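Long-range contact in uncharacterized protein (Borrelia turicatae, PDB 5VJ4), which is a putative surface protein of relapsing fever spirochetes, differentially regulated in the tick-mammal transmission cycle, and probably binds lipid: residues R209-R220 with V279-I290. Sequence-based numbering, arbitrary orientation.
Sequences RFAQAVVYYAPR and VRMIDIYRGVKI. With SO4 (sulfate ion), chain D.
Arg220 grips the carboxylate of Asp283 end-on, both terminal nitrogens converging on one oxygen: NH1 lies 2.9 Å and NH2 2.8 Å from Asp283 OD1, which sits in the guanidinium plane. The salt bridge is therefore not a paired two-oxygen clasp; Asp283 OD2 accepts a weak hydrogen bond from Tyr217 OH. Val279 CB lies over one guanidinium face of Arg220, 3.8 Å from CZ, and Tyr216 O over the other; the two sandwich the group and so limit its tilt. Tyr216 CB points toward helix 279-290, and with CG anti to the carbonyl carbon (chi1 -66°) the ring takes Arg286 over one face: Arg286 CD makes a CH-pi contact 3.9 Å from the ring centroid, and CZ a longer cation-pi one. The fold is all-helical, and here helix 209-214 crosses helix 279-290 at 133°, the axes 10.9 Å apart. At the start of 209-220, Arg209 NH2 donates to Asp283 O at 3.1 Å, from above the carbonyl plane; that oxygen also accepts the helical bond from Gly287 N. The Arg209 guanidinium lies between Gly287 CA and Ala213 CB, with NH1 bonded to Gln212 OE1. Further out, Asp245 forms salt bridges with both Arg220 NE and Arg286 NH2, which probably offsets the repulsion between Arg220 NH2 and Arg286 NH1, 3.6 Å apart.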
loop_
_atom_site.group_PDB
_atom_site.type_symbol
_atom_site.label_atom_id
_atom_site.label_comp_id
_atom_site.label_asym_id
_atom_site.label_seq_id
_atom_site.Cartn_x
_atom_site.Cartn_y
_atom_site.Cartn_z
ATOM N N ARG A 209 16.429 -10.957 14.699
ATOM C CA ARG A 209 15.502 -10.587 13.649
ATOM C C ARG A 209 16.126 -9.726 12.558
ATOM O O ARG A 209 15.863 -9.957 11.379
ATOM C CB ARG A 209 14.236 -9.927 14.199
ATOM C CG ARG A 209 13.217 -9.541 13.127
ATOM C CD ARG A 209 12.708 -10.726 12.329
ATOM N NE ARG A 209 11.584 -10.342 11.484
ATOM C CZ ARG A 209 11.172 -11.038 10.429
ATOM N NH1 ARG A 209 11.790 -12.159 10.047
ATOM N NH2 ARG A 209 10.140 -10.592 9.737
ATOM N N PHE A 210 16.937 -8.745 12.938
ATOM C CA PHE A 210 17.538 -7.877 11.938
ATOM C C PHE A 210 18.343 -8.716 10.944
ATOM O O PHE A 210 18.200 -8.568 9.730
ATOM C CB PHE A 210 18.408 -6.768 12.548
ATOM C CG PHE A 210 19.182 -6.021 11.518
ATOM C CD1 PHE A 210 20.367 -6.558 10.985
ATOM C CD2 PHE A 210 18.712 -4.791 11.022
ATOM C CE1 PHE A 210 21.065 -5.874 9.986
ATOM C CE2 PHE A 210 19.416 -4.100 10.010
ATOM C CZ PHE A 210 20.596 -4.643 9.492
ATOM N N ALA A 211 19.187 -9.602 11.456
ATOM C CA ALA A 211 20.030 -10.407 10.559
ATOM C C ALA A 211 19.219 -11.410 9.765
ATOM O O ALA A 211 19.553 -11.701 8.629
ATOM C CB ALA A 211 21.128 -11.107 11.330
ATOM N N GLN A 212 18.145 -11.910 10.375
ATOM C CA GLN A 212 17.254 -12.909 9.775
ATOM C C GLN A 212 16.521 -12.309 8.602
ATOM O O GLN A 212 16.429 -12.943 7.553
ATOM C CB GLN A 212 16.228 -13.350 10.822
ATOM C CG GLN A 212 15.471 -14.629 10.560
ATOM C CD GLN A 212 14.508 -14.937 11.694
ATOM O OE1 GLN A 212 13.444 -14.297 11.828
ATOM N NE2 GLN A 212 14.873 -15.923 12.527
ATOM N N ALA A 213 16.047 -11.071 8.801
ATOM C CA ALA A 213 15.150 -10.393 7.895
ATOM C C ALA A 213 15.839 -9.674 6.761
ATOM O O ALA A 213 15.293 -9.539 5.657
ATOM C CB ALA A 213 14.284 -9.415 8.666
ATOM N N VAL A 214 17.033 -9.192 7.033
ATOM C CA VAL A 214 17.715 -8.370 6.061
ATOM C C VAL A 214 18.221 -9.209 4.873
ATOM O O VAL A 214 18.341 -8.704 3.766
ATOM C CB VAL A 214 18.806 -7.526 6.758
ATOM C CG1 VAL A 214 20.119 -8.290 6.932
ATOM C CG2 VAL A 214 19.018 -6.240 6.021
ATOM N N VAL A 215 18.507 -10.488 5.093
ATOM C CA VAL A 215 19.008 -11.315 3.994
ATOM C C VAL A 215 17.904 -11.812 3.064
ATOM O O VAL A 215 18.206 -12.315 1.993
ATOM C CB VAL A 215 19.887 -12.499 4.435
ATOM C CG1 VAL A 215 21.245 -12.010 4.949
ATOM C CG2 VAL A 215 19.147 -13.367 5.428
ATOM N N TYR A 216 16.644 -11.666 3.470
ATOM C CA TYR A 216 15.525 -11.925 2.589
ATOM C C TYR A 216 15.667 -11.200 1.247
ATOM O O TYR A 216 15.042 -11.604 0.253
ATOM C CB TYR A 216 14.182 -11.518 3.221
ATOM C CG TYR A 216 13.728 -12.305 4.442
ATOM C CD1 TYR A 216 14.124 -13.631 4.654
ATOM C CD2 TYR A 216 12.858 -11.733 5.369
ATOM C CE1 TYR A 216 13.673 -14.345 5.754
ATOM C CE2 TYR A 216 12.414 -12.441 6.488
ATOM C CZ TYR A 216 12.835 -13.733 6.679
ATOM O OH TYR A 216 12.417 -14.421 7.779
ATOM N N TYR A 217 16.479 -10.140 1.219
ATOM C CA TYR A 217 16.498 -9.237 0.068
ATOM C C TYR A 217 17.584 -9.596 -0.936
ATOM O O TYR A 217 17.524 -9.170 -2.082
ATOM C CB TYR A 217 16.528 -7.746 0.515
ATOM C CG TYR A 217 15.148 -7.265 0.960
ATOM C CD1 TYR A 217 14.738 -7.406 2.282
ATOM C CD2 TYR A 217 14.229 -6.721 0.046
ATOM C CE1 TYR A 217 13.462 -7.013 2.692
ATOM C CE2 TYR A 217 12.940 -6.336 0.444
ATOM C CZ TYR A 217 12.559 -6.485 1.770
ATOM O OH TYR A 217 11.296 -6.101 2.192
ATOM N N ALA A 218 18.570 -10.387 -0.513
ATOM C CA ALA A 218 19.665 -10.780 -1.397
ATOM C C ALA A 218 19.161 -11.496 -2.670
ATOM O O ALA A 218 19.449 -11.014 -3.782
ATOM C CB ALA A 218 20.683 -11.593 -0.652
ATOM N N PRO A 219 18.351 -12.590 -2.522
ATOM C CA PRO A 219 17.712 -13.178 -3.680
ATOM C C PRO A 219 17.004 -12.158 -4.564
ATOM O O PRO A 219 17.062 -12.272 -5.802
ATOM C CB PRO A 219 16.646 -14.060 -3.057
ATOM C CG PRO A 219 17.227 -14.495 -1.780
ATOM C CD PRO A 219 17.900 -13.270 -1.293
ATOM N N ARG A 220 16.347 -11.181 -3.927
ATOM C CA ARG A 220 15.491 -10.265 -4.638
ATOM C C ARG A 220 16.303 -9.355 -5.551
ATOM O O ARG A 220 15.847 -9.019 -6.651
ATOM C CB ARG A 220 14.561 -9.510 -3.685
ATOM C CG ARG A 220 13.734 -10.439 -2.799
ATOM C CD ARG A 220 12.923 -9.687 -1.740
ATOM N NE ARG A 220 11.969 -10.553 -1.070
ATOM C CZ ARG A 220 11.632 -10.472 0.215
ATOM N NH1 ARG A 220 12.178 -9.564 0.997
ATOM N NH2 ARG A 220 10.758 -11.332 0.742
ATOM N N VAL A 279 6.221 -8.232 -1.117
ATOM C CA VAL A 279 7.406 -8.756 -0.425
ATOM C C VAL A 279 7.380 -8.454 1.067
ATOM O O VAL A 279 7.773 -9.275 1.868
ATOM C CB VAL A 279 8.740 -8.337 -1.047
ATOM C CG1 VAL A 279 8.803 -8.824 -2.475
ATOM C CG2 VAL A 279 8.956 -6.848 -1.001
ATOM N N ARG A 280 6.865 -7.300 1.450
ATOM C CA ARG A 280 6.797 -7.020 2.856
ATOM C C ARG A 280 5.862 -7.981 3.605
ATOM O O ARG A 280 6.180 -8.439 4.687
ATOM C CB ARG A 280 6.414 -5.593 3.085
ATOM C CG ARG A 280 6.583 -5.225 4.519
ATOM C CD ARG A 280 6.409 -3.747 4.715
ATOM N NE ARG A 280 6.658 -3.441 6.124
ATOM C CZ ARG A 280 5.708 -3.387 7.050
ATOM N NH1 ARG A 280 6.037 -3.102 8.292
ATOM N NH2 ARG A 280 4.428 -3.609 6.731
HETATM N N MSE A 281 4.732 -8.319 3.007
HETATM C CA MSE A 281 3.832 -9.278 3.631
HETATM C C MSE A 281 4.521 -10.601 3.761
HETATM O O MSE A 281 4.230 -11.338 4.671
HETATM C CB MSE A 281 2.620 -9.429 2.765
HETATM C CG MSE A 281 1.755 -10.551 3.298
HETATM SE SE MSE A 281 0.453 -11.089 1.898
HETATM C CE MSE A 281 1.465 -12.275 0.721
ATOM N N ILE A 282 5.458 -10.892 2.870
ATOM C CA ILE A 282 6.193 -12.162 2.901
ATOM C C ILE A 282 7.172 -12.223 4.080
ATOM O O ILE A 282 7.217 -13.243 4.792
ATOM C CB ILE A 282 6.956 -12.431 1.568
ATOM C CG1 ILE A 282 5.977 -12.539 0.401
ATOM C CG2 ILE A 282 7.808 -13.694 1.646
ATOM C CD1 ILE A 282 6.620 -12.918 -0.912
ATOM N N ASP A 283 7.963 -11.151 4.258
ATOM C CA ASP A 283 8.878 -11.039 5.389
ATOM C C ASP A 283 8.071 -11.184 6.684
ATOM O O ASP A 283 8.421 -12.002 7.552
ATOM C CB ASP A 283 9.618 -9.691 5.398
ATOM C CG ASP A 283 10.431 -9.420 4.125
ATOM O OD1 ASP A 283 10.845 -10.386 3.410
ATOM O OD2 ASP A 283 10.668 -8.203 3.869
ATOM N N ILE A 284 6.969 -10.436 6.801
ATOM C CA ILE A 284 6.230 -10.458 8.048
ATOM C C ILE A 284 5.754 -11.874 8.340
ATOM O O ILE A 284 5.955 -12.371 9.436
ATOM C CB ILE A 284 5.057 -9.496 7.999
ATOM C CG1 ILE A 284 5.562 -8.065 8.160
ATOM C CG2 ILE A 284 4.043 -9.855 9.069
ATOM C CD1 ILE A 284 4.768 -7.014 7.395
ATOM N N TYR A 285 5.157 -12.512 7.332
ATOM C CA TYR A 285 4.636 -13.846 7.475
ATOM C C TYR A 285 5.724 -14.797 7.961
ATOM O O TYR A 285 5.489 -15.642 8.818
ATOM C CB TYR A 285 4.096 -14.353 6.149
ATOM C CG TYR A 285 3.667 -15.799 6.216
ATOM C CD1 TYR A 285 2.463 -16.158 6.819
ATOM C CD2 TYR A 285 4.487 -16.809 5.713
ATOM C CE1 TYR A 285 2.073 -17.480 6.908
ATOM C CE2 TYR A 285 4.126 -18.130 5.809
ATOM C CZ TYR A 285 2.914 -18.455 6.400
ATOM O OH TYR A 285 2.534 -19.764 6.468
ATOM N N ARG A 286 6.906 -14.664 7.392
ATOM C CA ARG A 286 8.000 -15.546 7.732
ATOM C C ARG A 286 8.410 -15.419 9.176
ATOM O O ARG A 286 8.754 -16.421 9.795
ATOM C CB ARG A 286 9.207 -15.277 6.866
ATOM C CG ARG A 286 9.034 -15.702 5.447
ATOM C CD ARG A 286 10.310 -15.434 4.706
ATOM N NE ARG A 286 10.186 -15.865 3.335
ATOM C CZ ARG A 286 10.846 -15.343 2.310
ATOM N NH1 ARG A 286 11.669 -14.310 2.476
ATOM N NH2 ARG A 286 10.634 -15.827 1.092
ATOM N N GLY A 287 8.382 -14.192 9.692
ATOM C CA GLY A 287 8.694 -13.936 11.087
ATOM C C GLY A 287 7.715 -14.659 11.987
ATOM O O GLY A 287 8.109 -15.320 12.953
ATOM N N VAL A 288 6.435 -14.567 11.652
ATOM C CA VAL A 288 5.422 -15.199 12.473
ATOM C C VAL A 288 5.575 -16.705 12.425
ATOM O O VAL A 288 5.475 -17.375 13.439
ATOM C CB VAL A 288 4.023 -14.843 12.020
ATOM C CG1 VAL A 288 3.030 -15.486 12.967
ATOM C CG2 VAL A 288 3.858 -13.331 11.984
ATOM N N LYS A 289 5.831 -17.219 11.231
ATOM C CA LYS A 289 5.963 -18.632 11.042
ATOM C C LYS A 289 7.153 -19.105 11.841
ATOM O O LYS A 289 7.039 -20.104 12.530
ATOM C CB LYS A 289 6.136 -18.950 9.575
ATOM C CG LYS A 289 6.845 -20.269 9.304
ATOM C CD LYS A 289 6.842 -20.630 7.820
ATOM C CE LYS A 289 6.536 -22.114 7.618
ATOM N NZ LYS A 289 7.667 -22.930 7.110
ATOM N N ILE A 290 8.276 -18.388 11.769
ATOM C CA ILE A 290 9.482 -18.834 12.484
ATOM C C ILE A 290 9.289 -18.788 13.984
ATOM O O ILE A 290 9.664 -19.726 14.665
ATOM C CB ILE A 290 10.754 -18.127 12.033
ATOM C CG1 ILE A 290 11.063 -18.608 10.613
ATOM C CG2 ILE A 290 11.926 -18.576 12.854
ATOM C CD1 ILE A 290 12.187 -17.900 9.886
HETATM S S SO4 D . 14.356 -10.562 17.991
HETATM O O1 SO4 D . 13.942 -10.710 19.423
HETATM O O2 SO4 D . 14.017 -11.816 17.269
HETATM O O3 SO4 D . 15.813 -10.372 17.763
HETATM O O4 SO4 D . 13.637 -9.365 17.477
#